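Local coordinates for protein exosome complex component Rrp42 (Pyrococcus abyssi, PDB 2PO1) that probably serves as a non-catalytic subunit of the archaeal RNA-degrading exosome, helping to shape the active site of its partner Rrp41, at residues E34-I39 / V55-T60; I195-T200 / K259-I264. All blocks are in the same frame, centred on the assembly; numbering follows the deposited sequence.

The two contacts involve different sheets of an RNase PH-type subunit, their centres about 13 Å apart. Contact 1, at the edge of the mixed sheet, is partly buried and mixed in chemistry: a hairpin turn meets the loop before strand 39-43 through one backbone hydrogen bond, ordered waters and an arginine, with a little apolar packing. Contact 2 is fully buried, lies nearer the centre of the chain and joins a four-stranded antiparallel sheet to helix 247-275 by aliphatic contacts without any hydrogen bond. Residues 34-39 connect them: Glu34 forms a salt bridge with Lys259, and Tyr36 packs its ring on Ile264 and its hydroxyl end on Val199. Helix 247-275 belongs to contact 2 and borders contact 1.

Contact 1 of 2, residues E34-I39 / V55-T60; sequences EDYRPI and VKLGST
Gly58 N donates to Pro38 O across the contact, 2.8 Å and nearly straight at 171°, just beyond the antiparallel, non-hydrogen-bonded pair Ile39-Leu57. Here strand 39-43 begins beside the type II' turn Leu57-Thr60, whose second position is Gly58. A CA-H...O contact from Ile39 to Lys56 O adds to the pairing. One water donates to both Pro38 O and Gly58 O, and another accepts from Arg37 NH1 and Ser59 N.

The Arg37 chain bends at chi3 (-71°), and the guanidinium lies flat against the turn, with Leu57 O 3.2 Å above the plane over its centre. The group bonds instead to Asp149 O and Asp211. An alanine here would probably leave Asp211 without this charged mate and uncover the carbonyl of Leu57.

Apolar contacts centre on Leu57. Its CD1 lies 3.7 Å from Ile39 CG1, the two side chains running side by side, while its CD2 meets the edge of the Tyr36 ring at CE2, 4.1 Å away.

The hairpin formed by strands 51-57 and 60-71 rests on helix 152-166 through Leu57 and Thr60, whereas Tyr36 and Ile39 reach Ile264 of helix 247-275.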
loop_
_atom_site.group_PDB
_atom_site.type_symbol
_atom_site.label_atom_id
_atom_site.label_comp_id
_atom_site.label_asym_id
_atom_site.label_seq_id
_atom_site.Cartn_x
_atom_site.Cartn_y
_atom_site.Cartn_z
ATOM N N GLU C 34 -38.652 -12.984 14.858
ATOM C CA GLU C 34 -37.610 -13.231 15.877
ATOM C C GLU C 34 -36.847 -14.535 15.670
ATOM O O GLU C 34 -36.053 -14.939 16.520
ATOM C CB GLU C 34 -38.147 -13.077 17.324
ATOM C CG GLU C 34 -38.496 -11.614 17.696
ATOM C CD GLU C 34 -39.102 -11.486 19.072
ATOM O OE1 GLU C 34 -39.151 -12.522 19.792
ATOM O OE2 GLU C 34 -39.528 -10.342 19.421
ATOM N N ASP C 35 -37.027 -15.161 14.514
ATOM C CA ASP C 35 -36.350 -16.416 14.276
ATOM C C ASP C 35 -35.047 -16.251 13.518
ATOM O O ASP C 35 -34.977 -15.491 12.558
ATOM C CB ASP C 35 -37.261 -17.327 13.497
ATOM C CG ASP C 35 -38.481 -17.676 14.271
ATOM O OD1 ASP C 35 -38.451 -17.537 15.504
ATOM O OD2 ASP C 35 -39.460 -18.055 13.663
ATOM N N TYR C 36 -34.039 -16.997 13.959
ATOM C CA TYR C 36 -32.828 -17.215 13.169
ATOM C C TYR C 36 -33.120 -18.246 12.141
ATOM O O TYR C 36 -33.963 -19.101 12.370
ATOM C CB TYR C 36 -31.705 -17.726 14.080
ATOM C CG TYR C 36 -30.956 -16.570 14.617
ATOM C CD1 TYR C 36 -31.506 -15.775 15.602
ATOM C CD2 TYR C 36 -29.715 -16.223 14.093
ATOM C CE1 TYR C 36 -30.837 -14.673 16.081
ATOM C CE2 TYR C 36 -29.048 -15.145 14.575
ATOM C CZ TYR C 36 -29.609 -14.366 15.543
ATOM O OH TYR C 36 -28.966 -13.242 16.006
ATOM N N ARG C 37 -32.353 -18.201 11.050
ATOM C CA ARG C 37 -32.376 -19.246 10.043
ATOM C C ARG C 37 -31.739 -20.415 10.728
ATOM O O ARG C 37 -31.155 -20.220 11.784
ATOM C CB ARG C 37 -31.515 -18.822 8.855
ATOM C CG ARG C 37 -32.111 -17.744 8.026
ATOM C CD ARG C 37 -31.051 -17.128 7.104
ATOM N NE ARG C 37 -30.103 -16.351 7.865
ATOM C CZ ARG C 37 -29.063 -15.713 7.314
ATOM N NH1 ARG C 37 -28.821 -15.843 6.012
ATOM N NH2 ARG C 37 -28.251 -14.961 8.069
ATOM N N PRO C 38 -31.790 -21.624 10.122
ATOM C CA PRO C 38 -31.139 -22.698 10.830
ATOM C C PRO C 38 -29.674 -22.426 11.062
ATOM O O PRO C 38 -29.017 -21.833 10.209
ATOM C CB PRO C 38 -31.356 -23.915 9.910
ATOM C CG PRO C 38 -32.571 -23.593 9.123
ATOM C CD PRO C 38 -32.392 -22.102 8.863
ATOM N N ILE C 39 -29.194 -22.786 12.257
ATOM C CA ILE C 39 -27.826 -22.492 12.647
ATOM C C ILE C 39 -27.089 -23.796 12.685
ATOM O O ILE C 39 -27.601 -24.792 13.199
ATOM C CB ILE C 39 -27.752 -21.819 14.012
ATOM C CG1 ILE C 39 -28.329 -20.397 13.922
ATOM C CG2 ILE C 39 -26.278 -21.637 14.419
ATOM C CD1 ILE C 39 -28.693 -19.776 15.305
ATOM N N VAL C 55 -19.420 -21.593 11.275
ATOM C CA VAL C 55 -20.805 -21.238 11.583
ATOM C C VAL C 55 -21.603 -20.996 10.318
ATOM O O VAL C 55 -21.120 -20.365 9.419
ATOM C CB VAL C 55 -20.894 -20.044 12.538
ATOM C CG1 VAL C 55 -22.322 -19.597 12.740
ATOM C CG2 VAL C 55 -20.338 -20.480 13.903
ATOM N N LYS C 56 -22.805 -21.578 10.243
ATOM C CA LYS C 56 -23.738 -21.337 9.148
ATOM C C LYS C 56 -24.991 -20.772 9.752
ATOM O O LYS C 56 -25.552 -21.406 10.654
ATOM C CB LYS C 56 -24.050 -22.650 8.416
ATOM C CG LYS C 56 -22.786 -23.345 7.916
ATOM C CD LYS C 56 -23.108 -24.528 6.999
ATOM C CE LYS C 56 -21.918 -25.474 6.939
ATOM N NZ LYS C 56 -22.303 -26.859 6.453
ATOM N N LEU C 57 -25.378 -19.575 9.292
ATOM C CA LEU C 57 -26.684 -18.998 9.572
ATOM C C LEU C 57 -27.412 -19.121 8.239
ATOM O O LEU C 57 -27.126 -18.367 7.318
ATOM C CB LEU C 57 -26.536 -17.525 9.943
ATOM C CG LEU C 57 -26.588 -17.169 11.406
ATOM C CD1 LEU C 57 -25.820 -18.136 12.381
ATOM C CD2 LEU C 57 -26.265 -15.704 11.661
ATOM N N GLY C 58 -28.251 -20.154 8.112
ATOM C CA GLY C 58 -28.821 -20.526 6.831
ATOM C C GLY C 58 -27.595 -20.742 5.975
ATOM O O GLY C 58 -26.709 -21.518 6.359
ATOM N N SER C 59 -27.521 -19.981 4.886
ATOM C CA SER C 59 -26.516 -20.195 3.883
ATOM C C SER C 59 -25.324 -19.294 4.107
ATOM O O SER C 59 -24.353 -19.413 3.405
ATOM C CB SER C 59 -27.099 -19.918 2.503
ATOM O OG SER C 59 -27.918 -20.994 2.072
ATOM N N THR C 60 -25.413 -18.352 5.041
ATOM C CA THR C 60 -24.248 -17.578 5.415
ATOM C C THR C 60 -23.279 -18.527 6.112
ATOM O O THR C 60 -23.643 -19.238 7.042
ATOM C CB THR C 60 -24.611 -16.430 6.401
ATOM O OG1 THR C 60 -25.211 -15.360 5.673
ATOM C CG2 THR C 60 -23.377 -15.912 7.097
HETATM O O HOH W 1 -29.386 -17.982 4.139
HETATM O O HOH W 2 -27.671 -23.254 8.461
#

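Contact 2 of 2, residues I195-T200 / K259-I264; sequences IPVPVT and KKAEEI
A strand of the four-stranded antiparallel sheet, 197-204, packs here against the long C-terminal helix 247-275, with Val197 and Val199 facing Ala261 on the helix. The short segment axes approach to 7.9 Å, and their directions differ by 131°. Such closeness rests on the small side chain of Ala261, whose CB lies 3.8 Å from Val197 CB. At the nearest point of the backbones, Val197 and Ala261 bring their CA atoms within 5.4 Å of each other.

Val197 sets CG1 anti to its backbone N (chi1 167°), and this methyl touches both Ala261 CA and Ile264 CG2, 3.7 Å from the latter. This is the alpha/beta packing of the RNase PH fold, in which alternate strand residues face the helix while Pro196 and Pro198 point away from it.

Val199 presses CG2 against the helix backbone, 3.6 Å from Ala261 N. Both of its methyls also touch the CB of Lys260, 3.9 Å from CG2, and the two side chains cross at about a right angle. Beyond CB the lysine bends at chi2 and chi3 and leads away from the strand; its NZ is hydrogen-bonded to Glu34 O. Val197 extends the apolar surface to Ile268, and Ile264 reaches Ile158 of helix 152-166.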
loop_
_atom_site.group_PDB
_atom_site.type_symbol
_atom_site.label_atom_id
_atom_site.label_comp_id
_atom_site.label_asym_id
_atom_site.label_seq_id
_atom_site.Cartn_x
_atom_site.Cartn_y
_atom_site.Cartn_z
ATOM N N ILE C 195 -19.602 -15.678 27.236
ATOM C CA ILE C 195 -19.954 -16.046 25.871
ATOM C C ILE C 195 -20.820 -14.994 25.173
ATOM O O ILE C 195 -21.986 -15.231 24.941
ATOM C CB ILE C 195 -20.573 -17.481 25.758
ATOM C CG1 ILE C 195 -19.631 -18.493 26.352
ATOM C CG2 ILE C 195 -20.823 -17.877 24.271
ATOM C CD1 ILE C 195 -20.353 -19.703 26.874
ATOM N N PRO C 196 -20.224 -13.849 24.802
ATOM C CA PRO C 196 -20.961 -12.811 24.113
ATOM C C PRO C 196 -21.373 -13.298 22.733
ATOM O O PRO C 196 -20.594 -13.986 22.053
ATOM C CB PRO C 196 -19.924 -11.683 23.989
ATOM C CG PRO C 196 -18.622 -12.387 23.961
ATOM C CD PRO C 196 -18.802 -13.477 24.951
ATOM N N VAL C 197 -22.602 -12.957 22.351
ATOM C CA VAL C 197 -23.223 -13.413 21.116
ATOM C C VAL C 197 -23.838 -12.162 20.532
ATOM O O VAL C 197 -24.597 -11.488 21.224
ATOM C CB VAL C 197 -24.316 -14.483 21.431
ATOM C CG1 VAL C 197 -25.187 -14.736 20.230
ATOM C CG2 VAL C 197 -23.666 -15.783 21.858
ATOM N N PRO C 198 -23.458 -11.786 19.287
ATOM C CA PRO C 198 -24.187 -10.619 18.771
ATOM C C PRO C 198 -25.510 -11.094 18.255
ATOM O O PRO C 198 -25.601 -12.188 17.646
ATOM C CB PRO C 198 -23.335 -10.108 17.601
ATOM C CG PRO C 198 -22.162 -11.008 17.503
ATOM C CD PRO C 198 -22.465 -12.280 18.310
ATOM N N VAL C 199 -26.547 -10.316 18.539
ATOM C CA VAL C 199 -27.780 -10.557 17.844
ATOM C C VAL C 199 -28.109 -9.326 17.030
ATOM O O VAL C 199 -28.035 -8.234 17.545
ATOM C CB VAL C 199 -28.866 -10.908 18.853
ATOM C CG1 VAL C 199 -30.177 -10.944 18.174
ATOM C CG2 VAL C 199 -28.513 -12.280 19.532
ATOM N N THR C 200 -28.482 -9.498 15.770
ATOM C CA THR C 200 -28.585 -8.384 14.847
ATOM C C THR C 200 -29.965 -8.323 14.246
ATOM O O THR C 200 -30.528 -9.329 13.920
ATOM C CB THR C 200 -27.517 -8.510 13.761
ATOM O OG1 THR C 200 -26.243 -8.211 14.339
ATOM C CG2 THR C 200 -27.791 -7.594 12.663
ATOM N N LYS C 259 -32.456 -12.730 24.672
ATOM C CA LYS C 259 -33.237 -13.936 24.545
ATOM C C LYS C 259 -32.668 -14.786 23.431
ATOM O O LYS C 259 -32.457 -15.966 23.569
ATOM C CB LYS C 259 -34.674 -13.575 24.219
ATOM C CG LYS C 259 -35.586 -14.772 24.145
ATOM C CD LYS C 259 -37.011 -14.304 23.878
ATOM C CE LYS C 259 -37.101 -13.487 22.582
ATOM N NZ LYS C 259 -38.497 -12.985 22.373
ATOM N N LYS C 260 -32.404 -14.164 22.294
ATOM C CA LYS C 260 -31.886 -14.903 21.175
ATOM C C LYS C 260 -30.434 -15.323 21.468
ATOM O O LYS C 260 -29.996 -16.425 21.085
ATOM C CB LYS C 260 -31.999 -14.031 19.907
ATOM C CG LYS C 260 -33.489 -13.764 19.588
ATOM C CD LYS C 260 -33.963 -14.824 18.627
ATOM C CE LYS C 260 -34.721 -15.853 19.253
ATOM N NZ LYS C 260 -35.095 -16.919 18.249
ATOM N N ALA C 261 -29.688 -14.453 22.143
ATOM C CA ALA C 261 -28.254 -14.755 22.450
ATOM C C ALA C 261 -28.224 -16.011 23.320
ATOM O O ALA C 261 -27.379 -16.893 23.166
ATOM C CB ALA C 261 -27.610 -13.618 23.151
ATOM N N GLU C 262 -29.168 -16.116 24.229
ATOM C CA GLU C 262 -29.156 -17.253 25.116
ATOM C C GLU C 262 -29.453 -18.520 24.362
ATOM O O GLU C 262 -28.880 -19.546 24.684
ATOM C CB GLU C 262 -30.080 -17.072 26.316
ATOM C CG GLU C 262 -29.894 -18.153 27.461
ATOM C CD GLU C 262 -28.398 -18.591 27.727
ATOM O OE1 GLU C 262 -28.120 -19.833 27.727
ATOM O OE2 GLU C 262 -27.511 -17.701 27.923
ATOM N N GLU C 263 -30.396 -18.472 23.412
ATOM C CA GLU C 263 -30.738 -19.645 22.607
ATOM C C GLU C 263 -29.497 -20.042 21.774
ATOM O O GLU C 263 -29.219 -21.213 21.566
ATOM C CB GLU C 263 -31.900 -19.285 21.678
ATOM C CG GLU C 263 -33.245 -19.010 22.406
ATOM C CD GLU C 263 -34.346 -18.617 21.419
ATOM O OE1 GLU C 263 -34.010 -18.230 20.310
ATOM O OE2 GLU C 263 -35.534 -18.665 21.760
ATOM N N ILE C 264 -28.747 -19.039 21.323
ATOM C CA ILE C 264 -27.540 -19.275 20.540
ATOM C C ILE C 264 -26.389 -19.801 21.406
ATOM O O ILE C 264 -25.660 -20.733 20.990
ATOM C CB ILE C 264 -27.159 -18.007 19.782
ATOM C CG1 ILE C 264 -28.312 -17.690 18.797
ATOM C CG2 ILE C 264 -25.804 -18.179 19.140
ATOM C CD1 ILE C 264 -27.946 -16.920 17.683
#